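Jasmonate-induced oxygenase 2 (Arabidopsis thaliana, PDB 6LSV) oxidises the stress hormone jasmonate to 12-hydroxyjasmonate, using iron, 2-oxoglutarate and molecular oxygen, as part of plant defence signalling. Local coordinates at residues Leu89-Ala93 with Val164-Tyr168; Leu183-Leu187 with Ser277-Ser281; Leu189-Phe194 with Leu312-Val316; Leu222-Ser228 with Ser281-Ile287; Asp269-Ile273 with Lys344-His350. All coordinates share one frame. Numbering follows the deposited sequence.

Contact 1 (Leu89-Ala93 with Val164-Tyr168)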
# COMPACT_ATOMS: atom_id res chain seq x y z
N LEU A 89 1.28 17.79 9.47
CA LEU A 89 1.12 16.42 9.95
C LEU A 89 1.65 15.42 8.94
O LEU A 89 2.28 14.43 9.31
CB LEU A 89 -0.36 16.15 10.27
CG LEU A 89 -0.69 14.72 10.72
CD1 LEU A 89 0.07 14.36 11.99
CD2 LEU A 89 -2.19 14.57 10.93
N MET A 90 1.40 15.66 7.65
CA MET A 90 1.91 14.78 6.60
C MET A 90 3.43 14.70 6.65
O MET A 90 4.01 13.61 6.51
CB MET A 90 1.45 15.26 5.23
CG MET A 90 -0.06 15.33 5.06
SD MET A 90 -0.50 16.01 3.45
CE MET A 90 -0.11 14.63 2.38
N ASP A 91 4.09 15.84 6.84
CA ASP A 91 5.55 15.85 6.86
C ASP A 91 6.09 15.32 8.19
O ASP A 91 7.13 14.64 8.21
CB ASP A 91 6.06 17.26 6.59
CG ASP A 91 5.57 17.81 5.26
OD1 ASP A 91 5.78 17.13 4.23
OD2 ASP A 91 4.99 18.91 5.24
N ALA A 92 5.42 15.62 9.30
CA ALA A 92 5.85 15.08 10.58
C ALA A 92 5.80 13.56 10.57
O ALA A 92 6.69 12.90 11.12
CB ALA A 92 4.99 15.64 11.71
N ALA A 93 4.77 12.99 9.95
CA ALA A 93 4.69 11.54 9.81
C ALA A 93 5.89 10.99 9.05
O ALA A 93 6.47 9.97 9.44
CB ALA A 93 3.38 11.15 9.11
N VAL A 164 2.20 10.96 16.60
CA VAL A 164 2.02 11.32 15.20
C VAL A 164 1.35 10.18 14.43
O VAL A 164 0.55 10.42 13.53
CB VAL A 164 3.37 11.71 14.57
CG1 VAL A 164 3.18 12.13 13.13
CG2 VAL A 164 4.02 12.83 15.37
N ILE A 165 1.67 8.93 14.78
CA ILE A 165 1.02 7.79 14.14
C ILE A 165 -0.48 7.79 14.45
O ILE A 165 -1.32 7.65 13.56
CB ILE A 165 1.67 6.47 14.57
CG1 ILE A 165 3.08 6.33 13.99
CG2 ILE A 165 0.83 5.28 14.12
CD1 ILE A 165 3.92 5.30 14.72
N ASP A 166 -0.82 7.96 15.73
CA ASP A 166 -2.22 7.89 16.15
C ASP A 166 -3.06 8.97 15.48
O ASP A 166 -4.19 8.71 15.05
CB ASP A 166 -2.32 7.99 17.67
CG ASP A 166 -3.50 7.21 18.22
OD1 ASP A 166 -3.73 6.08 17.75
OD2 ASP A 166 -4.19 7.73 19.12
N GLU A 167 -2.54 10.19 15.40
CA GLU A 167 -3.30 11.26 14.77
C GLU A 167 -3.34 11.10 13.26
O GLU A 167 -4.39 11.28 12.64
CB GLU A 167 -2.73 12.62 15.16
CG GLU A 167 -3.70 13.77 14.91
CD GLU A 167 -3.00 15.11 14.74
OE1 GLU A 167 -1.81 15.21 15.11
OE2 GLU A 167 -3.64 16.05 14.24
N TYR A 168 -2.20 10.75 12.65
CA TYR A 168 -2.17 10.48 11.21
C TYR A 168 -3.16 9.38 10.86
O TYR A 168 -3.94 9.51 9.90
CB TYR A 168 -0.76 10.09 10.79
CG TYR A 168 -0.53 9.97 9.30
CD1 TYR A 168 -0.29 11.09 8.51
CD2 TYR A 168 -0.51 8.72 8.69
CE1 TYR A 168 -0.06 10.97 7.15
CE2 TYR A 168 -0.29 8.59 7.33
CZ TYR A 168 -0.07 9.71 6.57
OH TYR A 168 0.15 9.57 5.22
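Segments 89-93 and 164-168, of helices 87-102 and 161-186, run at 137° between their N-to-C directions, their axes approaching to 9.9 Å. Val164 comes first along the second helix. Its CG1 methyl sits against the turn formed by Leu89, Ala92 and Ala93: it is 4.0 Å from Leu89 CD1, 4.2 Å from Ala92 CB and 3.7 Å from Ala93 N. The two alanines let the valine approach the backbone itself, and the CA atoms of Ala93 and Val164 are only 6.0 Å apart. Glu167, at the exposed margin, lays its chain beside Leu89, with OE1 3.7 Å from CD1 of that leucine, a van der Waals approach. Tyr168 completes the interface. Ala93 CB lies over one face of its ring, 4.1 Å from the centroid, as a CH-pi contact, while Leu89 CG approaches the ring edge, 4.3 Å from Tyr168 CD1. Tyr168 and Met90 also touch Phe263 and Leu237 on two neighbouring strands of the large sheet. Helices packed in this way against the outside of the double-stranded beta-helix core are characteristic of plant 2-oxoglutarate-dependent dioxygenases.

Contact 2 (Leu183-Leu187 with Ser277-Ser281)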
# COMPACT_ATOMS: atom_id res chain seq x y z
N LEU A 183 -16.39 6.97 -4.27
CA LEU A 183 -16.25 5.72 -5.01
C LEU A 183 -17.60 5.04 -5.20
O LEU A 183 -17.91 4.54 -6.29
CB LEU A 183 -15.28 4.78 -4.29
CG LEU A 183 -13.82 5.21 -4.23
CD1 LEU A 183 -12.98 4.14 -3.55
CD2 LEU A 183 -13.29 5.50 -5.63
N SER A 184 -18.43 5.02 -4.15
CA SER A 184 -19.76 4.43 -4.24
C SER A 184 -20.64 5.18 -5.23
O SER A 184 -21.26 4.59 -6.11
CB SER A 184 -20.44 4.43 -2.86
OG SER A 184 -19.72 3.67 -1.91
N THR A 185 -20.73 6.51 -5.06
CA THR A 185 -21.60 7.32 -5.90
C THR A 185 -21.23 7.17 -7.37
O THR A 185 -22.11 7.05 -8.23
CB THR A 185 -21.51 8.77 -5.46
OG1 THR A 185 -22.18 8.92 -4.20
CG2 THR A 185 -22.13 9.69 -6.48
N ASN A 186 -19.93 7.16 -7.68
CA ASN A 186 -19.50 7.05 -9.07
C ASN A 186 -19.96 5.75 -9.72
O ASN A 186 -19.98 5.67 -10.95
CB ASN A 186 -17.98 7.19 -9.15
CG ASN A 186 -17.54 8.63 -9.36
OD1 ASN A 186 -18.05 9.32 -10.23
ND2 ASN A 186 -16.60 9.08 -8.54
N LEU A 187 -20.32 4.74 -8.93
CA LEU A 187 -20.90 3.52 -9.46
C LEU A 187 -22.42 3.56 -9.48
O LEU A 187 -23.05 2.52 -9.70
CB LEU A 187 -20.42 2.31 -8.66
CG LEU A 187 -18.94 1.92 -8.79
CD1 LEU A 187 -18.59 0.72 -7.92
CD2 LEU A 187 -18.58 1.65 -10.25
N SER A 277 -15.13 -5.71 -10.99
CA SER A 277 -14.06 -5.30 -11.90
C SER A 277 -14.36 -4.00 -12.65
O SER A 277 -13.65 -3.68 -13.60
CB SER A 277 -13.70 -6.39 -12.91
OG SER A 277 -12.63 -7.19 -12.45
N THR A 278 -15.39 -3.25 -12.25
CA THR A 278 -15.57 -1.92 -12.84
C THR A 278 -14.44 -0.99 -12.43
O THR A 278 -13.90 -0.24 -13.26
CB THR A 278 -16.93 -1.34 -12.45
OG1 THR A 278 -17.96 -2.27 -12.76
CG2 THR A 278 -17.17 -0.04 -13.21
N TYR A 279 -14.08 -1.01 -11.15
CA TYR A 279 -12.85 -0.39 -10.69
C TYR A 279 -11.72 -1.42 -10.75
O TYR A 279 -11.92 -2.59 -10.43
CB TYR A 279 -13.00 0.13 -9.26
CG TYR A 279 -14.00 1.25 -9.09
CD1 TYR A 279 -14.35 2.06 -10.16
CD2 TYR A 279 -14.59 1.50 -7.86
CE1 TYR A 279 -15.26 3.09 -10.00
CE2 TYR A 279 -15.49 2.52 -7.70
CZ TYR A 279 -15.83 3.31 -8.77
OH TYR A 279 -16.74 4.33 -8.61
N LYS A 280 -10.55 -0.97 -11.19
CA LYS A 280 -9.38 -1.83 -11.27
C LYS A 280 -8.38 -1.44 -10.19
O LYS A 280 -8.19 -0.26 -9.91
CB LYS A 280 -8.72 -1.73 -12.65
CG LYS A 280 -9.62 -2.21 -13.78
CD LYS A 280 -10.00 -3.67 -13.60
CE LYS A 280 -10.78 -4.18 -14.80
NZ LYS A 280 -10.37 -3.49 -16.05
N SER A 281 -7.76 -2.44 -9.57
CA SER A 281 -6.70 -2.16 -8.62
C SER A 281 -5.40 -1.86 -9.37
O SER A 281 -5.02 -2.60 -10.28
CB SER A 281 -6.51 -3.33 -7.65
OG SER A 281 -6.12 -4.52 -8.33
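Tyr279 is the pivot of this contact. With chi1 in the m well, its side chain reaches from the loop to the C-terminal turn of helix 161-186, and its hydroxyl donates a hydrogen bond from OH to Leu183 O of 2.6 Å. That carbonyl is accessible because the helix is ending: Leu187 N bonds instead to Ser184 O at 3.0 Å, an i to i+3 pairing that tightens the last turn. Leu187, an m,t rotamer, folds its CD2 methyl over one face of the tyrosine ring, 3.9 Å from the centroid and 30° off the normal, a CH-pi contact; its CG is also 3.4 Å from Tyr279 CZ. The long helix, which lies outside the double-stranded beta-helix core of the 2-oxoglutarate oxygenases, is thus fastened by its C-terminus to the loop from helix 269-274 to strand 284-286, a connection of that core. Leu183 shares the m,t conformation but meets the ring through CB, 4.1 Å from Tyr279 CE2. Asn186, whose chi1 of -91° lies between wells, brings its CB to 3.2 Å from Tyr279 OH, near the ring plane. Beside Leu187, Thr278 takes chi1 m; its CG2 methyl is 3.7 Å from Leu187 CD2, and its OG1 hydrogen-bonds to Ser275 O.

Contact 3 (Leu189-Phe194 with Leu312-Val316)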
# COMPACT_ATOMS: atom_id res chain seq x y z
N LEU A 189 -24.38 3.99 -6.94
CA LEU A 189 -24.89 3.36 -5.74
C LEU A 189 -25.20 4.41 -4.67
O LEU A 189 -24.77 5.56 -4.76
CB LEU A 189 -23.88 2.35 -5.18
CG LEU A 189 -23.25 1.34 -6.13
CD1 LEU A 189 -21.97 0.78 -5.52
CD2 LEU A 189 -24.22 0.23 -6.46
N LYS A 190 -25.96 3.99 -3.66
CA LYS A 190 -26.11 4.78 -2.45
C LYS A 190 -24.73 5.21 -1.96
O LYS A 190 -23.80 4.40 -1.92
CB LYS A 190 -26.82 3.97 -1.37
CG LYS A 190 -28.28 3.68 -1.65
CD LYS A 190 -28.84 2.65 -0.68
CE LYS A 190 -28.74 3.14 0.76
NZ LYS A 190 -28.05 2.15 1.62
N GLU A 191 -24.61 6.48 -1.60
CA GLU A 191 -23.28 7.03 -1.34
C GLU A 191 -22.56 6.31 -0.20
O GLU A 191 -21.34 6.45 -0.08
CB GLU A 191 -23.38 8.53 -1.03
CG GLU A 191 -23.98 8.85 0.32
CD GLU A 191 -23.67 10.28 0.75
OE1 GLU A 191 -23.26 10.48 1.92
OE2 GLU A 191 -23.84 11.20 -0.08
N ASP A 192 -23.28 5.52 0.60
CA ASP A 192 -22.67 4.77 1.69
C ASP A 192 -22.66 3.27 1.43
O ASP A 192 -22.53 2.48 2.37
CB ASP A 192 -23.38 5.08 3.01
CG ASP A 192 -24.76 4.43 3.10
OD1 ASP A 192 -25.43 4.29 2.06
OD2 ASP A 192 -25.17 4.07 4.23
N LYS A 193 -22.78 2.86 0.16
CA LYS A 193 -22.84 1.43 -0.16
C LYS A 193 -21.51 0.74 0.13
O LYS A 193 -21.50 -0.37 0.68
CB LYS A 193 -23.25 1.25 -1.62
CG LYS A 193 -23.40 -0.21 -2.06
CD LYS A 193 -24.31 -1.01 -1.13
CE LYS A 193 -25.74 -0.49 -1.14
NZ LYS A 193 -26.64 -1.27 -0.24
N PHE A 194 -20.38 1.37 -0.22
CA PHE A 194 -19.08 0.77 0.07
C PHE A 194 -18.85 0.67 1.58
O PHE A 194 -18.44 -0.38 2.08
CB PHE A 194 -17.96 1.57 -0.58
CG PHE A 194 -17.69 1.20 -2.00
CD1 PHE A 194 -18.65 0.56 -2.76
CD2 PHE A 194 -16.47 1.51 -2.59
CE1 PHE A 194 -18.40 0.23 -4.08
CE2 PHE A 194 -16.22 1.17 -3.91
CZ PHE A 194 -17.19 0.53 -4.65
N LEU A 312 -20.66 -6.75 -5.63
CA LEU A 312 -21.93 -6.22 -5.13
C LEU A 312 -23.08 -6.68 -6.02
O LEU A 312 -22.96 -6.73 -7.25
CB LEU A 312 -21.88 -4.69 -5.09
CG LEU A 312 -20.97 -4.07 -4.03
CD1 LEU A 312 -20.66 -2.61 -4.36
CD2 LEU A 312 -21.60 -4.18 -2.65
N GLN A 313 -24.19 -7.06 -5.38
CA GLN A 313 -25.32 -7.57 -6.14
C GLN A 313 -25.95 -6.50 -7.02
O GLN A 313 -26.53 -6.82 -8.06
CB GLN A 313 -26.36 -8.16 -5.19
CG GLN A 313 -26.84 -7.20 -4.12
CD GLN A 313 -27.63 -7.90 -3.03
OE1 GLN A 313 -27.61 -9.13 -2.93
NE2 GLN A 313 -28.35 -7.13 -2.22
N GLU A 314 -25.82 -5.23 -6.62
CA GLU A 314 -26.39 -4.14 -7.41
C GLU A 314 -25.78 -4.06 -8.81
O GLU A 314 -26.44 -3.61 -9.75
CB GLU A 314 -26.18 -2.81 -6.69
CG GLU A 314 -27.13 -2.55 -5.53
CD GLU A 314 -26.65 -3.17 -4.23
OE1 GLU A 314 -25.68 -3.95 -4.26
OE2 GLU A 314 -27.26 -2.88 -3.17
N LEU A 315 -24.53 -4.50 -8.96
CA LEU A 315 -23.82 -4.36 -10.22
C LEU A 315 -23.85 -5.62 -11.07
O LEU A 315 -23.15 -5.70 -12.08
CB LEU A 315 -22.37 -3.94 -9.96
CG LEU A 315 -22.19 -2.81 -8.95
CD1 LEU A 315 -20.74 -2.76 -8.49
CD2 LEU A 315 -22.63 -1.48 -9.53
N VAL A 316 -24.63 -6.62 -10.68
CA VAL A 316 -24.70 -7.88 -11.39
C VAL A 316 -25.93 -7.88 -12.29
O VAL A 316 -27.06 -7.67 -11.82
CB VAL A 316 -24.74 -9.07 -10.42
CG1 VAL A 316 -25.24 -10.32 -11.13
CG2 VAL A 316 -23.35 -9.31 -9.84
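Leu312 CD1 lies at the apolar centre, 3.8 Å from Leu189 CD1 and 3.6 Å from Phe194 CE1, so that one methyl serves both ends of the 189-194 segment. Leu189 spreads its other methyl onto the short 3-10 turn at 313-315, where CD2 is 3.9 Å from Leu315 CD2 and 3.6 Å from Glu314 CB. Further out, Lys193 contributes the aliphatic part of its chain, its CG lying 4.3 Å from Leu312 CD1, before the chain curls round to end beside Glu314. There Lys193 NZ and Glu314 OE2 are 3.4 Å apart, a salt bridge whose hydrogen bond is weak; the same ammonium group also pairs with Glu196. A type I beta turn from Lys190 to Lys193, closed by a 2.8 Å bond from Lys193 N to Lys190 O, starts helix 193-197 and brings Leu189, Lys193 and Phe194 to the same partner. The contact is a surface one, away from the active site, and joins the link between helices 161-186 and 193-197 to the loop after strand 308-309. Beneath it, Phe194 packs on Met180 and Leu183 of the long helix, while both Phe194 and Leu312 touch helix 269-274, through Ile271 and Leu274 respectively.

Contact 4 (Leu222-Ser228 with Ser281-Ile287). With FE (Fe (III) ion), chain E; AKG (2-oxoglutaric acid), chain C; JAA ({(1R,2R)-3-oxo-2-[(2Z)-pent-2-en-1-yl]cyclopentyl}acetic acid), chain D.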
# COMPACT_ATOMS: atom_id res chain seq x y z
N LEU A 222 14.88 -3.83 -7.19
CA LEU A 222 13.60 -3.17 -7.02
C LEU A 222 13.38 -2.93 -5.54
O LEU A 222 13.60 -3.84 -4.73
CB LEU A 222 12.45 -4.01 -7.60
CG LEU A 222 12.21 -3.93 -9.11
CD1 LEU A 222 11.18 -4.95 -9.54
CD2 LEU A 222 11.77 -2.53 -9.50
N GLY A 223 12.99 -1.71 -5.18
CA GLY A 223 12.63 -1.45 -3.80
C GLY A 223 11.43 -2.27 -3.37
O GLY A 223 11.35 -2.71 -2.22
N LEU A 224 10.50 -2.50 -4.29
CA LEU A 224 9.32 -3.32 -4.03
C LEU A 224 8.82 -3.87 -5.36
O LEU A 224 8.55 -3.11 -6.29
CB LEU A 224 8.23 -2.49 -3.34
CG LEU A 224 7.09 -3.24 -2.66
CD1 LEU A 224 7.63 -4.36 -1.78
CD2 LEU A 224 6.25 -2.26 -1.86
N SER A 225 8.71 -5.20 -5.45
CA SER A 225 8.34 -5.86 -6.69
C SER A 225 6.87 -5.60 -7.03
O SER A 225 6.09 -5.19 -6.18
CB SER A 225 8.61 -7.36 -6.58
OG SER A 225 10.00 -7.61 -6.52
N PRO A 226 6.48 -5.83 -8.29
CA PRO A 226 5.10 -5.52 -8.71
C PRO A 226 4.06 -6.21 -7.84
O PRO A 226 4.24 -7.34 -7.39
CB PRO A 226 5.04 -6.03 -10.15
CG PRO A 226 6.43 -5.94 -10.63
CD PRO A 226 7.29 -6.27 -9.44
N HIS A 227 2.95 -5.50 -7.62
CA HIS A 227 1.82 -6.02 -6.86
C HIS A 227 0.69 -5.00 -6.92
O HIS A 227 0.91 -3.81 -7.16
CB HIS A 227 2.18 -6.29 -5.40
CG HIS A 227 2.35 -5.05 -4.59
ND1 HIS A 227 3.36 -4.15 -4.81
CD2 HIS A 227 1.62 -4.55 -3.56
CE1 HIS A 227 3.26 -3.15 -3.96
NE2 HIS A 227 2.21 -3.37 -3.19
N SER A 228 -0.52 -5.49 -6.68
CA SER A 228 -1.63 -4.65 -6.28
C SER A 228 -1.90 -4.88 -4.80
O SER A 228 -1.61 -5.96 -4.26
CB SER A 228 -2.90 -4.94 -7.10
OG SER A 228 -3.26 -6.31 -7.03
N SER A 281 -7.76 -2.44 -9.57
CA SER A 281 -6.70 -2.16 -8.62
C SER A 281 -5.40 -1.86 -9.37
O SER A 281 -5.02 -2.60 -10.28
CB SER A 281 -6.51 -3.33 -7.65
OG SER A 281 -6.12 -4.52 -8.33
N VAL A 282 -4.74 -0.76 -9.00
CA VAL A 282 -3.50 -0.38 -9.67
C VAL A 282 -2.39 -1.35 -9.29
O VAL A 282 -2.30 -1.82 -8.15
CB VAL A 282 -3.13 1.07 -9.31
CG1 VAL A 282 -2.93 1.23 -7.80
CG2 VAL A 282 -1.88 1.50 -10.06
N GLU A 283 -1.54 -1.65 -10.26
CA GLU A 283 -0.32 -2.43 -10.04
C GLU A 283 0.86 -1.47 -9.97
O GLU A 283 1.06 -0.66 -10.88
CB GLU A 283 -0.12 -3.45 -11.16
CG GLU A 283 1.08 -4.35 -10.97
CD GLU A 283 1.21 -5.38 -12.08
OE1 GLU A 283 0.54 -5.22 -13.13
OE2 GLU A 283 1.97 -6.35 -11.91
N HIS A 284 1.62 -1.54 -8.88
CA HIS A 284 2.73 -0.62 -8.70
C HIS A 284 3.97 -1.36 -8.22
O HIS A 284 3.92 -2.52 -7.80
CB HIS A 284 2.37 0.51 -7.72
CG HIS A 284 1.54 0.07 -6.56
ND1 HIS A 284 0.19 -0.19 -6.67
CD2 HIS A 284 1.86 -0.14 -5.27
CE1 HIS A 284 -0.29 -0.56 -5.50
NE2 HIS A 284 0.70 -0.54 -4.62
N ARG A 285 5.10 -0.66 -8.31
CA ARG A 285 6.40 -1.15 -7.88
C ARG A 285 7.25 0.07 -7.54
O ARG A 285 6.94 1.19 -7.95
CB ARG A 285 7.06 -2.01 -8.96
CG ARG A 285 7.64 -1.19 -10.11
CD ARG A 285 8.31 -2.06 -11.15
NE ARG A 285 9.04 -1.25 -12.13
CZ ARG A 285 9.63 -1.73 -13.22
NH1 ARG A 285 9.60 -3.03 -13.48
NH2 ARG A 285 10.26 -0.91 -14.04
N VAL A 286 8.32 -0.16 -6.79
CA VAL A 286 9.22 0.91 -6.39
C VAL A 286 10.60 0.61 -6.96
O VAL A 286 11.09 -0.52 -6.84
CB VAL A 286 9.28 1.08 -4.86
CG1 VAL A 286 10.03 2.35 -4.49
CG2 VAL A 286 7.88 1.10 -4.27
N ILE A 287 11.21 1.61 -7.58
CA ILE A 287 12.59 1.53 -8.01
C ILE A 287 13.43 2.30 -7.00
O ILE A 287 12.94 3.18 -6.29
CB ILE A 287 12.80 2.06 -9.44
CG1 ILE A 287 12.46 3.55 -9.52
CG2 ILE A 287 11.98 1.26 -10.44
CD1 ILE A 287 12.56 4.12 -10.92
FE FE E . 1.61 -1.23 -2.27
C1 AKG C . 3.27 0.26 -0.89
O1 AKG C . 2.02 0.28 -1.00
O2 AKG C . 3.79 -0.38 0.07
C2 AKG C . 4.13 0.98 -1.93
O5 AKG C . 4.07 0.62 -3.06
C3 AKG C . 5.06 2.14 -1.56
C4 AKG C . 5.05 3.17 -2.70
C5 AKG C . 6.26 4.11 -2.60
O3 AKG C . 6.20 5.29 -3.03
O4 AKG C . 7.32 3.69 -2.08
O01 JAA D . 3.29 -5.77 4.74
O02 JAA D . -2.98 -6.73 5.24
O03 JAA D . -2.35 -8.81 5.31
C04 JAA D . 0.04 -6.69 4.71
C05 JAA D . 1.38 -6.45 3.82
C06 JAA D . 0.52 -7.63 5.85
C07 JAA D . 1.90 -7.56 5.84
C08 JAA D . 2.31 -6.44 4.72
C09 JAA D . 1.32 -5.06 3.05
C10 JAA D . -1.00 -7.32 3.96
C11 JAA D . 0.64 -5.23 1.69
C12 JAA D . -2.18 -7.64 4.89
C13 JAA D . 1.16 -4.76 0.58
C14 JAA D . 2.50 -4.01 0.59
C15 JAA D . 3.44 -4.64 -0.44
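Iron coordination is the strongest interaction here: the metal is bound by His227 NE2 at 2.4 Å and by 2-oxoglutarate O1 at 2.0 Å. The NE2 atom of His284, a further ligand, lies 2.6 Å from the FE ion. Asp229 completes the HxD...H facial triad of this family. Backbone bonds hold the two histidines in place. They form an antiparallel hydrogen-bonded pair, with His284 N to His227 O at 2.9 Å and His227 N to His284 O at 3.1 Å; His227 ND1 is also anchored to Ser225 O at 3.2 Å. Leu224 and Val286 form a second such pair, through Val286 N to Leu224 O at 3.0 Å and Leu224 N to Val286 O at 3.3 Å. Gly223 and Leu224 both face Val286, a classic beta bulge, and the register shifts by one again before His227. Packing then lines the pocket. Leu224 CB touches Val286 CG2 at 3.7 Å, Val286 CG2 is 3.4 Å from 2-oxoglutarate O4, and jasmonate C15 approaches His227 NE2 to 3.3 Å. Within the double-stranded beta-helix, strand 284-286 pairs on its other side with strand 245-248; Leu224 and Val286 rest on Tyr212 of strand 204-212, and His284 on Asn266 of strand 263-267.

Contact 5 (Asp269-Ile273 with Lys344-His350)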
# COMPACT_ATOMS: atom_id res chain seq x y z
N ASP A 269 -7.37 -4.57 -4.17
CA ASP A 269 -7.96 -5.79 -4.73
C ASP A 269 -9.40 -5.97 -4.27
O ASP A 269 -10.25 -6.44 -5.03
CB ASP A 269 -7.11 -7.01 -4.34
CG ASP A 269 -5.96 -7.25 -5.29
OD1 ASP A 269 -5.85 -6.52 -6.30
OD2 ASP A 269 -5.16 -8.18 -5.03
N GLN A 270 -9.69 -5.61 -3.01
CA GLN A 270 -11.03 -5.83 -2.48
C GLN A 270 -12.07 -4.97 -3.19
O GLN A 270 -13.21 -5.41 -3.39
CB GLN A 270 -11.05 -5.56 -0.98
CG GLN A 270 -10.20 -6.54 -0.18
CD GLN A 270 -10.46 -7.99 -0.56
OE1 GLN A 270 -11.60 -8.45 -0.51
NE2 GLN A 270 -9.41 -8.70 -0.95
N ILE A 271 -11.71 -3.75 -3.58
CA ILE A 271 -12.67 -2.90 -4.27
C ILE A 271 -12.85 -3.34 -5.71
O ILE A 271 -13.96 -3.27 -6.25
CB ILE A 271 -12.25 -1.42 -4.16
CG1 ILE A 271 -12.44 -0.94 -2.72
CG2 ILE A 271 -13.06 -0.55 -5.12
CD1 ILE A 271 -12.26 0.56 -2.54
N GLN A 272 -11.79 -3.83 -6.36
CA GLN A 272 -11.95 -4.40 -7.70
C GLN A 272 -12.98 -5.53 -7.68
O GLN A 272 -13.81 -5.64 -8.59
CB GLN A 272 -10.61 -4.91 -8.24
CG GLN A 272 -10.75 -5.77 -9.50
CD GLN A 272 -9.45 -5.94 -10.27
OE1 GLN A 272 -8.55 -5.09 -10.22
NE2 GLN A 272 -9.34 -7.03 -11.02
N ILE A 273 -12.95 -6.35 -6.63
CA ILE A 273 -13.91 -7.45 -6.51
C ILE A 273 -15.31 -6.92 -6.24
O ILE A 273 -16.29 -7.38 -6.84
CB ILE A 273 -13.46 -8.44 -5.42
CG1 ILE A 273 -12.10 -9.05 -5.78
CG2 ILE A 273 -14.49 -9.53 -5.21
CD1 ILE A 273 -11.31 -9.50 -4.57
N LYS A 344 -0.56 -8.72 -10.17
CA LYS A 344 -2.01 -8.86 -10.05
C LYS A 344 -2.46 -10.30 -10.26
O LYS A 344 -3.64 -10.54 -10.55
CB LYS A 344 -2.72 -7.93 -11.03
CG LYS A 344 -2.43 -6.46 -10.81
CD LYS A 344 -3.53 -5.59 -11.40
CE LYS A 344 -4.91 -6.03 -10.92
NZ LYS A 344 -5.95 -4.99 -11.16
N SER A 345 -1.55 -11.27 -10.13
CA SER A 345 -1.94 -12.67 -10.31
C SER A 345 -2.80 -13.18 -9.17
O SER A 345 -3.53 -14.16 -9.35
CB SER A 345 -0.70 -13.55 -10.48
OG SER A 345 0.04 -13.63 -9.27
N HIS A 346 -2.74 -12.53 -8.00
CA HIS A 346 -3.56 -12.97 -6.87
C HIS A 346 -5.05 -12.73 -7.15
O HIS A 346 -5.88 -13.63 -6.93
CB HIS A 346 -3.13 -12.25 -5.59
CG HIS A 346 -1.83 -12.74 -5.03
ND1 HIS A 346 -0.91 -11.90 -4.45
CD2 HIS A 346 -1.29 -13.98 -4.97
CE1 HIS A 346 0.14 -12.60 -4.05
NE2 HIS A 346 -0.07 -13.87 -4.36
N VAL A 347 -5.41 -11.54 -7.63
CA VAL A 347 -6.81 -11.26 -7.90
C VAL A 347 -7.27 -11.89 -9.21
O VAL A 347 -8.43 -12.27 -9.35
CB VAL A 347 -7.08 -9.74 -7.88
CG1 VAL A 347 -6.29 -9.03 -8.97
CG2 VAL A 347 -8.57 -9.45 -8.01
N GLU A 348 -6.37 -12.03 -10.19
CA GLU A 348 -6.79 -12.62 -11.46
C GLU A 348 -6.95 -14.13 -11.37
O GLU A 348 -7.77 -14.70 -12.09
CB GLU A 348 -5.81 -12.23 -12.57
CG GLU A 348 -6.32 -11.06 -13.41
CD GLU A 348 -5.21 -10.11 -13.82
OE1 GLU A 348 -4.06 -10.58 -13.98
OE2 GLU A 348 -5.48 -8.90 -13.99
N SER A 349 -6.20 -14.80 -10.49
CA SER A 349 -6.49 -16.20 -10.21
C SER A 349 -7.73 -16.37 -9.35
O SER A 349 -8.14 -17.50 -9.08
CB SER A 349 -5.29 -16.86 -9.52
OG SER A 349 -5.25 -16.50 -8.15
N HIS A 350 -8.33 -15.27 -8.89
CA HIS A 350 -9.56 -15.29 -8.12
C HIS A 350 -10.80 -15.18 -9.00
O HIS A 350 -11.90 -15.46 -8.52
CB HIS A 350 -9.54 -14.15 -7.09
CG HIS A 350 -10.56 -14.28 -6.00
ND1 HIS A 350 -10.71 -15.43 -5.25
CD2 HIS A 350 -11.46 -13.39 -5.52
CE1 HIS A 350 -11.68 -15.25 -4.37
NE2 HIS A 350 -12.15 -14.02 -4.51
O HOH W 1 -7.60 -7.31 -13.64
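Asp269 opens helix 269-274 with its side chain directed at the C-terminal helix 345-348: its OD1 is 3.7 Å from Val347 CG1. The carboxylate itself is engaged by Tyr332, Ser228 and Ser281, so the valine methyl merely closes over a satisfied acid. One turn on, Gln272 makes the main polar link. Its OE1 accepts a 2.8 Å hydrogen bond from Lys344 NZ, and its NE2 donates to a water at 3.2 Å, which in turn donates to Glu348 OE2 at 2.7 Å. Ile273 packs its CG1 4.2 Å from Val347 CG2, an apolar pair, and its CD1 comes within 4.0 Å of His350 CD2 on the imidazole. Lys344 also bonds to Ser281 O, and Gln272 OE1 to Ser281 N, so both ends of this pair grip the segment just before His284. In this largely buried setting, the lysine's charge is met by neutral carbonyl oxygens, and the polar network ties helix 345-348 to the segment leading to the iron ligand His284.

In the fold
Contact 1 stands apart: it closes before the others open, and its centre lies 24 to 32 Å from theirs. Helix 161-186 nevertheless links it to contact 2, near the other end of that helix; the two centres are 29 Å apart. Contacts 2 and 3 are neighbours, 10 Å between centres, bridged by Ser184 OG and Phe194 N at 2.9 Å. Contact 5 touches contacts 2, 3 and 4, and Ser281, shared by contacts 2 and 4, meets Lys344 of contact 5. Apart from contacts 3 and 4, the segments of contacts 2 to 5 alternate along the chain, so the outer helices and the C-terminal region are woven into the oxygenase core, with contact 5 joining the iron-bearing contact 4 to the outlying contacts 2 and 3.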